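Local coordinates for (S)-imine reductase (Streptomyces sp. GF3546, PDB 4OQY), which reduces imines with S selectivity, probably with NADPH as the hydride donor, and belongs to the HIBADH-related family of oxidoreductases, at residues D232-G237 and F278-E283; I63-T68 and K87-L92; S5-G10 and L57-L62. All coordinates share one frame; numbering follows the deposited sequence.

Interaction 1: residues D232-G237 and F278-E283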
# COMPACT_ATOMS: atom_id res chain seq x y z
N ASP B 232 8.22 -17.85 -1.18
CA ASP B 232 8.05 -17.13 -2.44
C ASP B 232 7.23 -18.02 -3.38
O ASP B 232 7.62 -18.19 -4.55
CB ASP B 232 9.38 -16.77 -3.09
CG ASP B 232 9.22 -15.84 -4.27
OD1 ASP B 232 8.27 -15.03 -4.26
OD2 ASP B 232 10.03 -15.92 -5.20
N ARG B 233 6.15 -18.60 -2.86
CA ARG B 233 5.25 -19.44 -3.67
C ARG B 233 3.92 -18.74 -3.83
O ARG B 233 3.25 -18.42 -2.84
CB ARG B 233 5.00 -20.82 -3.06
CG ARG B 233 6.09 -21.86 -3.36
CD ARG B 233 5.84 -23.24 -2.73
NE ARG B 233 4.62 -23.89 -3.24
CZ ARG B 233 3.52 -24.19 -2.54
NH1 ARG B 233 3.41 -23.89 -1.24
NH2 ARG B 233 2.51 -24.79 -3.14
N LEU B 234 3.52 -18.52 -5.07
CA LEU B 234 2.22 -17.90 -5.36
C LEU B 234 1.05 -18.57 -4.63
O LEU B 234 0.15 -17.88 -4.14
CB LEU B 234 1.94 -17.88 -6.86
CG LEU B 234 0.59 -17.28 -7.24
CD1 LEU B 234 0.59 -15.80 -6.95
CD2 LEU B 234 0.27 -17.52 -8.69
N ALA B 235 1.05 -19.91 -4.56
CA ALA B 235 0.00 -20.67 -3.87
C ALA B 235 -0.24 -20.25 -2.42
O ALA B 235 -1.37 -20.23 -1.95
CB ALA B 235 0.31 -22.15 -3.92
N MET B 236 0.85 -19.94 -1.70
CA MET B 236 0.72 -19.49 -0.33
C MET B 236 0.06 -18.12 -0.27
O MET B 236 -0.79 -17.86 0.60
CB MET B 236 2.10 -19.50 0.36
CG MET B 236 2.76 -20.89 0.35
SD MET B 236 2.10 -22.16 1.50
CE MET B 236 0.67 -22.88 0.68
N GLY B 237 0.46 -17.24 -1.18
CA GLY B 237 -0.16 -15.93 -1.30
C GLY B 237 -1.64 -16.05 -1.61
O GLY B 237 -2.46 -15.37 -1.00
N PHE B 278 6.08 -14.85 -6.49
CA PHE B 278 5.03 -13.83 -6.51
C PHE B 278 5.15 -12.90 -7.66
O PHE B 278 4.16 -12.38 -8.14
CB PHE B 278 5.07 -12.99 -5.23
CG PHE B 278 4.53 -13.72 -4.09
CD1 PHE B 278 3.21 -14.08 -4.08
CD2 PHE B 278 5.34 -14.12 -3.05
CE1 PHE B 278 2.69 -14.80 -3.04
CE2 PHE B 278 4.83 -14.85 -1.99
CZ PHE B 278 3.50 -15.19 -1.99
N SER B 279 6.38 -12.66 -8.08
CA SER B 279 6.60 -11.74 -9.14
C SER B 279 6.03 -12.25 -10.46
O SER B 279 5.92 -11.47 -11.39
CB SER B 279 8.08 -11.49 -9.31
OG SER B 279 8.74 -12.64 -9.77
N SER B 280 5.68 -13.54 -10.55
CA SER B 280 4.99 -14.07 -11.74
C SER B 280 3.68 -13.30 -12.00
O SER B 280 3.14 -13.31 -13.12
CB SER B 280 4.76 -15.58 -11.60
OG SER B 280 3.77 -15.88 -10.63
N LEU B 281 3.18 -12.61 -10.97
CA LEU B 281 1.99 -11.80 -11.11
C LEU B 281 2.17 -10.64 -12.09
O LEU B 281 1.19 -10.17 -12.66
CB LEU B 281 1.49 -11.30 -9.74
CG LEU B 281 0.89 -12.40 -8.85
CD1 LEU B 281 0.72 -11.91 -7.42
CD2 LEU B 281 -0.41 -12.90 -9.43
N ILE B 282 3.40 -10.19 -12.30
CA ILE B 282 3.68 -9.16 -13.30
C ILE B 282 3.22 -9.65 -14.67
O ILE B 282 2.60 -8.90 -15.42
CB ILE B 282 5.18 -8.78 -13.33
CG1 ILE B 282 5.62 -8.19 -11.98
CG2 ILE B 282 5.43 -7.75 -14.42
CD1 ILE B 282 7.11 -8.07 -11.81
N GLU B 283 3.47 -10.93 -14.96
CA GLU B 283 3.01 -11.57 -16.23
C GLU B 283 1.50 -11.58 -16.36
O GLU B 283 0.96 -11.34 -17.43
CB GLU B 283 3.45 -13.03 -16.34
CG GLU B 283 4.93 -13.29 -16.18
CD GLU B 283 5.76 -12.39 -17.06
OE1 GLU B 283 5.50 -12.34 -18.28
OE2 GLU B 283 6.67 -11.72 -16.51

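Interaction 2: residues I63-T68 and K87-L92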
# COMPACT_ATOMS: atom_id res chain seq x y z
N ILE B 63 7.79 28.82 -19.17
CA ILE B 63 6.42 28.89 -18.72
C ILE B 63 6.09 27.61 -17.98
O ILE B 63 6.01 26.53 -18.58
CB ILE B 63 5.45 29.00 -19.93
CG1 ILE B 63 5.92 30.10 -20.91
CG2 ILE B 63 4.02 29.22 -19.46
CD1 ILE B 63 6.00 31.51 -20.36
N VAL B 64 5.87 27.73 -16.69
CA VAL B 64 5.51 26.62 -15.83
C VAL B 64 4.01 26.61 -15.62
O VAL B 64 3.43 27.60 -15.15
CB VAL B 64 6.15 26.77 -14.44
CG1 VAL B 64 5.70 25.64 -13.52
CG2 VAL B 64 7.66 26.79 -14.59
N LEU B 65 3.40 25.48 -15.93
CA LEU B 65 1.97 25.31 -15.78
C LEU B 65 1.69 24.37 -14.64
O LEU B 65 2.23 23.26 -14.57
CB LEU B 65 1.35 24.69 -17.05
CG LEU B 65 1.63 25.31 -18.42
CD1 LEU B 65 0.91 24.49 -19.47
CD2 LEU B 65 1.23 26.77 -18.54
N SER B 66 0.84 24.84 -13.74
CA SER B 66 0.38 24.04 -12.62
C SER B 66 -1.13 24.09 -12.60
O SER B 66 -1.72 24.90 -11.88
CB SER B 66 0.93 24.61 -11.32
OG SER B 66 0.67 23.69 -10.28
N LEU B 67 -1.75 23.25 -13.42
CA LEU B 67 -3.20 23.27 -13.62
C LEU B 67 -3.79 21.90 -13.34
O LEU B 67 -3.06 20.93 -13.19
CB LEU B 67 -3.53 23.73 -15.04
CG LEU B 67 -3.08 25.18 -15.33
CD1 LEU B 67 -2.96 25.46 -16.82
CD2 LEU B 67 -4.01 26.19 -14.68
N THR B 68 -5.11 21.81 -13.25
CA THR B 68 -5.72 20.57 -12.78
C THR B 68 -5.53 19.39 -13.75
O THR B 68 -5.33 18.26 -13.32
CB THR B 68 -7.22 20.76 -12.47
OG1 THR B 68 -7.40 21.95 -11.70
CG2 THR B 68 -7.74 19.60 -11.64
N LYS B 87 8.64 29.54 -26.87
CA LYS B 87 8.47 29.23 -25.45
C LYS B 87 8.82 27.79 -25.12
O LYS B 87 8.78 26.89 -25.98
CB LYS B 87 7.03 29.50 -24.98
CG LYS B 87 6.51 30.90 -25.27
CD LYS B 87 7.30 31.99 -24.53
CE LYS B 87 7.33 33.26 -25.35
NZ LYS B 87 7.80 34.42 -24.57
N VAL B 88 9.15 27.58 -23.86
CA VAL B 88 9.36 26.26 -23.30
C VAL B 88 8.30 26.08 -22.24
O VAL B 88 8.27 26.79 -21.24
CB VAL B 88 10.76 26.11 -22.67
CG1 VAL B 88 10.90 24.76 -21.99
CG2 VAL B 88 11.85 26.30 -23.72
N ILE B 89 7.39 25.16 -22.49
CA ILE B 89 6.33 24.87 -21.54
C ILE B 89 6.74 23.71 -20.65
O ILE B 89 6.92 22.59 -21.11
CB ILE B 89 5.06 24.50 -22.28
CG1 ILE B 89 4.65 25.65 -23.20
CG2 ILE B 89 3.94 24.20 -21.29
CD1 ILE B 89 3.64 25.26 -24.23
N ALA B 90 6.92 24.00 -19.37
CA ALA B 90 7.16 22.98 -18.36
C ALA B 90 5.80 22.67 -17.76
O ALA B 90 5.33 23.36 -16.86
CB ALA B 90 8.14 23.49 -17.32
N ASN B 91 5.12 21.69 -18.37
CA ASN B 91 3.77 21.32 -17.98
C ASN B 91 3.77 20.34 -16.81
O ASN B 91 4.05 19.15 -16.99
CB ASN B 91 3.07 20.71 -19.18
CG ASN B 91 1.61 20.52 -18.94
OD1 ASN B 91 1.12 20.67 -17.83
ND2 ASN B 91 0.88 20.21 -19.99
N LEU B 92 3.50 20.86 -15.60
CA LEU B 92 3.52 20.09 -14.37
C LEU B 92 2.11 19.69 -13.95
O LEU B 92 1.89 19.29 -12.81
CB LEU B 92 4.23 20.88 -13.23
CG LEU B 92 5.64 21.46 -13.46
CD1 LEU B 92 6.37 21.68 -12.15
CD2 LEU B 92 6.52 20.68 -14.40

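Interaction 3: residues S5-G10 and L57-L62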
# COMPACT_ATOMS: atom_id res chain seq x y z
N SER B 5 14.42 34.46 -14.79
CA SER B 5 13.05 34.76 -14.45
C SER B 5 12.12 33.74 -15.12
O SER B 5 12.50 33.06 -16.07
CB SER B 5 12.70 36.19 -14.82
OG SER B 5 13.20 36.47 -16.09
N VAL B 6 10.91 33.64 -14.61
CA VAL B 6 10.00 32.55 -15.00
C VAL B 6 8.55 32.96 -14.87
O VAL B 6 8.22 33.86 -14.12
CB VAL B 6 10.30 31.31 -14.13
CG1 VAL B 6 10.14 31.64 -12.66
CG2 VAL B 6 9.43 30.12 -14.51
N THR B 7 7.68 32.34 -15.67
CA THR B 7 6.26 32.57 -15.57
C THR B 7 5.63 31.33 -14.97
O THR B 7 6.02 30.20 -15.31
CB THR B 7 5.65 32.88 -16.96
OG1 THR B 7 6.09 34.18 -17.39
CG2 THR B 7 4.14 32.84 -16.93
N VAL B 8 4.68 31.54 -14.06
CA VAL B 8 3.88 30.48 -13.51
C VAL B 8 2.40 30.81 -13.80
O VAL B 8 1.89 31.87 -13.40
CB VAL B 8 4.10 30.28 -11.99
CG1 VAL B 8 3.20 29.17 -11.45
CG2 VAL B 8 5.57 29.95 -11.70
N ILE B 9 1.74 29.89 -14.48
CA ILE B 9 0.29 29.98 -14.76
C ILE B 9 -0.45 28.91 -13.95
O ILE B 9 -0.14 27.72 -14.04
CB ILE B 9 0.05 29.78 -16.27
CG1 ILE B 9 0.60 30.98 -17.05
CG2 ILE B 9 -1.44 29.58 -16.59
CD1 ILE B 9 0.55 30.77 -18.56
N GLY B 10 -1.47 29.32 -13.18
CA GLY B 10 -2.15 28.39 -12.27
C GLY B 10 -1.64 28.65 -10.86
O GLY B 10 -0.51 28.31 -10.54
N LEU B 57 2.83 35.00 -21.04
CA LEU B 57 3.61 34.22 -21.96
C LEU B 57 4.72 35.01 -22.55
O LEU B 57 5.83 34.51 -22.67
CB LEU B 57 2.74 33.69 -23.10
CG LEU B 57 1.72 32.65 -22.70
CD1 LEU B 57 0.87 32.29 -23.90
CD2 LEU B 57 2.39 31.41 -22.13
N SER B 58 4.45 36.26 -22.90
CA SER B 58 5.48 37.10 -23.49
C SER B 58 6.58 37.46 -22.49
O SER B 58 7.71 37.80 -22.87
CB SER B 58 4.86 38.36 -24.07
OG SER B 58 5.80 39.03 -24.89
N ALA B 59 6.26 37.41 -21.20
CA ALA B 59 7.22 37.86 -20.20
C ALA B 59 8.49 37.02 -20.11
O ALA B 59 9.53 37.54 -19.66
CB ALA B 59 6.56 37.92 -18.83
N ASN B 60 8.42 35.75 -20.47
CA ASN B 60 9.51 34.80 -20.20
C ASN B 60 9.55 33.69 -21.24
O ASN B 60 8.54 33.39 -21.90
CB ASN B 60 9.35 34.17 -18.81
CG ASN B 60 9.57 35.15 -17.65
OD1 ASN B 60 8.66 35.46 -16.87
ND2 ASN B 60 10.78 35.63 -17.54
N GLU B 61 10.71 33.07 -21.39
CA GLU B 61 10.86 31.87 -22.22
C GLU B 61 10.25 30.66 -21.51
O GLU B 61 9.54 29.85 -22.13
CB GLU B 61 12.34 31.61 -22.55
CG GLU B 61 12.54 30.42 -23.48
CD GLU B 61 13.98 30.14 -23.80
OE1 GLU B 61 14.87 30.57 -23.04
OE2 GLU B 61 14.24 29.47 -24.81
N LEU B 62 10.53 30.54 -20.21
CA LEU B 62 10.10 29.38 -19.43
C LEU B 62 8.77 29.61 -18.74
O LEU B 62 8.64 30.48 -17.87
CB LEU B 62 11.12 29.02 -18.36
CG LEU B 62 10.81 27.72 -17.62
CD1 LEU B 62 10.93 26.53 -18.55
CD2 LEU B 62 11.75 27.55 -16.45
O HOH W 1 12.42 32.13 -18.77

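Interaction 1: residues D232-G237 and F278-E283
Leu234 and Phe278 bring the two backbones nearest, CA to CA 5.1 Å, where the first turn of helix 234-251 meets the residues that run into the C-terminal helix 281-285. The Phe278 ring carries the contact. Its CG lies anti to the carbonyl carbon (chi1 -75°), and the ring reaches across to the backbone at the helix start. One face is covered by the peptide between Arg233 and Leu234, with Arg233 C 4.0 Å above the ring plane and offset toward the rim. At the ring's edge Gly237 CA lies 3.5 Å from Phe278 CE1; a CB on this residue would run into the ring, which accounts for glycine here.

Asp232 meets the start of 278-283: Phe278 N donates to Asp232 OD1 over 3.1 Å, with a nearly straight N-H (168°) that arrives from above the carboxylate plane. The same oxygen also has a weak bond to Ser277 OG. Deeper in, Leu234 CD1 sits against the branch of Leu281, 3.9 Å from its CG, and both leucines pack on Phe265 of helix 256-270. Arg233, at the N-cap position, points its CB away and pairs with Glu275. Trp177 of the second subunit meets the Phe278 ring with planes at about 45°. An alanine at Phe278 would probably open a gap beside Gly237 and the Arg233 peptide and take this ring away from Trp177 of the second subunit.

An aromatic side chain from near the chain's end thus packs flat against the first turn of helix 234-251, within the helical C-terminal domain and at the dimer interface that imine reductases of this family build around their long interdomain helix.

Interaction 2: residues I63-T68 and K87-L92
Ile63 and Leu65 turn both their N-H and their C=O groups toward 88-92, and all four are taken up there. Ile63 N donates to Val88 O (2.9 Å), and Ile63 O receives Ala90 N (2.8 Å). Two residues on, Leu65 N reaches Ala90 O over 3.0 Å, and Leu65 O accepts Leu92 N at 2.9 Å. Ala90 therefore uses both of its backbone polar groups on this neighbour, and Ala90 O takes a further CA-H contact from Val64 CA at 3.4 Å. The strands run parallel, 22° apart in direction. Val64 faces the other way with its backbone, bonding to Thr7 and Ile9 of strand 6-9.

Polar side chains find partners just beyond the strands. Asn91 OD1 bonds to Ser93 OG, which also bonds to Leu67 N, so one serine links the two strand ends. Lys87 NZ is held by the carbonyls of Leu57 and Asn60. On one face of the sheet Leu65 CD1 presses on Ile89 CG2 at 3.5 Å; Leu65 CG stands anti to its carbonyl carbon (chi1 -52°), which swings the branch back over the isoleucine. Val64 and Ala90 point to the other face.

With helix 70-77 between them, these strands form a beta-alpha-beta unit of the Rossmann fold, in which the loop leaving strand 62-65 carries the NADPH-binding residues Leu67 and Thr68.

Interaction 3: residues S5-G10 and L57-L62
The Rossmann sheet gains a neighbour for its first strand here, with Thr7 of strand 6-9 meeting Leu62 at the start of strand 62-65. Thr7 N donates to Leu62 O over 3.0 Å in an almost straight bond (176°). One step earlier a water stands in for the direct bond: it donates to Ser5 O (2.9 Å) and accepts from Leu62 N (2.9 Å), bridging the strands where they begin.

Val6 and Leu62 lie side by side and point the same way, CG2 of the valine 4.0 Å from CD2 of the leucine. Val6 CG2 also rests 3.5 Å from Leu62 O. Thr7 turns its CB toward the turn after helix 53-58; with OG1 anti to the carbonyl carbon (chi1 -71°), the hydroxyl bonds to Ala56 O and lies 3.6 Å from Asn60 CB. Further along, Ile9 CD1 touches Leu57 CD2 at 4.1 Å, the two side chains crossing at about a right angle.

Strand 6-9 then runs out into Gly10, whose backbone angles call for glycine, consistent with the opening of the glycine-rich turn of a dinucleotide-binding Rossmann fold.

In the fold
Interactions 3 and 2 are neighbours in one sheet, their centres about 9 Å apart, while interaction 1 lies at the far end of the chain, its centre about 41 Å from interaction 2 and 49 Å from interaction 3. Interaction 3 closes before interaction 2 opens, and strand 62-65 serves both: it lies between strands 6-9 and 88-91. Ile63 CD1 also packs on Thr7 CB at 3.7 Å. Both lie in the NADPH-binding Rossmann domain. Interaction 1 comes last, in the helical C-terminal region beyond the long helix 163-192, next to the second subunit. The chain thus keeps its nucleotide-binding sheet and a helical contact that faces the second subunit at opposite ends.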